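Local coordinates for D-glycerate 2-kinase (Thermotoga maritima, PDB 2B8N), which catalyses the magnesium- and ATP-dependent phosphorylation of D-glycerate to 2-phosphoglycerate, a step in the degradation of serine by way of 3-hydroxypyruvate, at residues Gly182-Glu187 against Gln246-Leu252. Residues are numbered along the deposited sequence.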
# COMPACT_ATOMS: atom_id res chain seq x y z
N GLY A 182 18.40 -4.18 0.41
CA GLY A 182 19.02 -5.39 0.95
C GLY A 182 19.75 -5.17 2.25
O GLY A 182 20.77 -5.82 2.50
N GLY A 183 19.22 -4.26 3.08
CA GLY A 183 19.77 -4.00 4.42
C GLY A 183 20.95 -3.03 4.45
O GLY A 183 21.48 -2.72 5.51
N ARG A 184 21.36 -2.53 3.30
CA ARG A 184 22.57 -1.69 3.24
C ARG A 184 22.43 -0.31 3.91
O ARG A 184 23.38 0.22 4.51
CB ARG A 184 23.05 -1.57 1.80
CG ARG A 184 23.65 -2.90 1.34
CD ARG A 184 24.22 -2.89 -0.04
NE ARG A 184 25.28 -3.88 -0.20
CZ ARG A 184 25.52 -4.56 -1.31
NH1 ARG A 184 24.76 -4.40 -2.39
NH2 ARG A 184 26.52 -5.43 -1.36
N PHE A 185 21.22 0.24 3.83
CA PHE A 185 20.90 1.47 4.52
C PHE A 185 21.12 1.35 6.02
O PHE A 185 21.75 2.20 6.60
CB PHE A 185 19.47 1.90 4.20
CG PHE A 185 19.08 3.18 4.85
CD1 PHE A 185 19.84 4.33 4.66
CD2 PHE A 185 17.96 3.25 5.65
CE1 PHE A 185 19.49 5.53 5.26
CE2 PHE A 185 17.60 4.44 6.24
CZ PHE A 185 18.37 5.58 6.04
N ALA A 186 20.61 0.29 6.64
CA ALA A 186 20.82 0.04 8.09
C ALA A 186 22.28 -0.18 8.38
O ALA A 186 22.78 0.18 9.46
CB ALA A 186 20.01 -1.19 8.56
N GLU A 187 22.95 -0.80 7.41
CA GLU A 187 24.36 -1.06 7.50
C GLU A 187 25.15 0.25 7.47
O GLU A 187 26.20 0.35 8.11
CB GLU A 187 24.78 -2.00 6.38
CG GLU A 187 26.27 -2.19 6.23
CD GLU A 187 26.63 -3.34 5.33
OE1 GLU A 187 26.20 -3.36 4.17
OE2 GLU A 187 27.34 -4.25 5.80
N GLN A 246 29.55 -8.36 -4.35
CA GLN A 246 29.56 -7.76 -3.02
C GLN A 246 28.31 -8.26 -2.32
O GLN A 246 27.18 -7.96 -2.75
CB GLN A 246 29.60 -6.23 -3.13
CG GLN A 246 30.70 -5.73 -4.09
CD GLN A 246 30.97 -4.23 -4.00
OE1 GLN A 246 31.06 -3.54 -5.02
NE2 GLN A 246 31.12 -3.73 -2.78
N GLU A 247 28.51 -9.05 -1.27
CA GLU A 247 27.41 -9.69 -0.61
C GLU A 247 26.69 -8.70 0.27
O GLU A 247 27.33 -7.78 0.82
CB GLU A 247 27.88 -10.90 0.21
CG GLU A 247 26.75 -11.78 0.69
CD GLU A 247 25.84 -12.21 -0.44
OE1 GLU A 247 26.23 -13.15 -1.16
OE2 GLU A 247 24.77 -11.59 -0.62
N THR A 248 25.37 -8.88 0.39
CA THR A 248 24.50 -8.01 1.16
C THR A 248 24.45 -8.50 2.59
O THR A 248 24.72 -9.69 2.82
CB THR A 248 23.08 -8.04 0.60
OG1 THR A 248 22.64 -9.39 0.54
CG2 THR A 248 23.06 -7.43 -0.80
N PRO A 249 24.14 -7.60 3.55
CA PRO A 249 24.08 -7.95 4.97
C PRO A 249 23.13 -9.09 5.28
O PRO A 249 21.94 -8.98 4.98
CB PRO A 249 23.60 -6.67 5.64
CG PRO A 249 23.17 -5.76 4.56
CD PRO A 249 23.90 -6.17 3.33
N LYS A 250 23.66 -10.17 5.88
CA LYS A 250 22.89 -11.38 6.20
C LYS A 250 22.16 -11.28 7.55
O LYS A 250 21.22 -12.01 7.81
CB LYS A 250 23.80 -12.63 6.12
CG LYS A 250 24.34 -12.93 4.68
CD LYS A 250 23.23 -13.48 3.73
CE LYS A 250 23.56 -13.28 2.23
NZ LYS A 250 23.17 -11.95 1.66
N HIS A 251 22.58 -10.32 8.37
CA HIS A 251 22.03 -10.09 9.69
C HIS A 251 22.19 -8.61 10.01
O HIS A 251 23.14 -7.97 9.57
CB HIS A 251 22.81 -10.94 10.71
CG HIS A 251 24.27 -10.58 10.80
ND1 HIS A 251 25.26 -11.24 10.08
CD2 HIS A 251 24.92 -9.63 11.52
CE1 HIS A 251 26.44 -10.71 10.36
NE2 HIS A 251 26.26 -9.73 11.23
N LEU A 252 21.24 -8.06 10.77
CA LEU A 252 21.29 -6.66 11.21
C LEU A 252 21.01 -6.61 12.72
O LEU A 252 20.05 -7.21 13.18
CB LEU A 252 20.25 -5.81 10.46
CG LEU A 252 20.28 -5.72 8.92
CD1 LEU A 252 19.08 -4.98 8.36
CD2 LEU A 252 21.53 -5.07 8.42
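The pyrrolidine ring of P249 lies over the G182-G183 backbone, where G183 occupies the N-cap position of helix 184-189. In the six-stranded parallel sheet, of Rossmann-like order 3-2-1-4-5-6, the helix leads into strand 193-199 and the loop into its parallel neighbour 255-261, an outermost strand, so the contact packs the two approaches together. P249 CG comes within 3.2 Å of G182 O and 3.5 Å of G183 C. An ideal CB on G183 would sit 3.0 Å from P249 CG, and one on G182 3.5 Å from T248 CG2; both glycines also have positive phi (84° and 60°), so crowding and backbone shape both favour glycine. Beyond the N-cap position, L252 closes against the first helical turn: its CD1 is 3.9 Å from A186 CB and its CD2 3.7 Å from G183 O, the carbonyl that accepts E187 N at 3.1 Å. R184 runs alongside the loop, with T248 CG2 over one guanidinium face, 3.8 Å from R184 CZ. R184 NH1 is hydrogen-bonded to S178 O. Within the loop, E247 OE2 accepts T248 N at 3.0 Å, is hydrogen-bonded to H176 NE2 and forms a salt bridge with K250 NZ at 2.8 Å, while T248 OG1 is hydrogen-bonded to D218 OD2. From R184, NH2 makes two weak hydrogen bonds, to Q246 O at 3.0 Å (137°) and E247 O at 3.3 Å (126°).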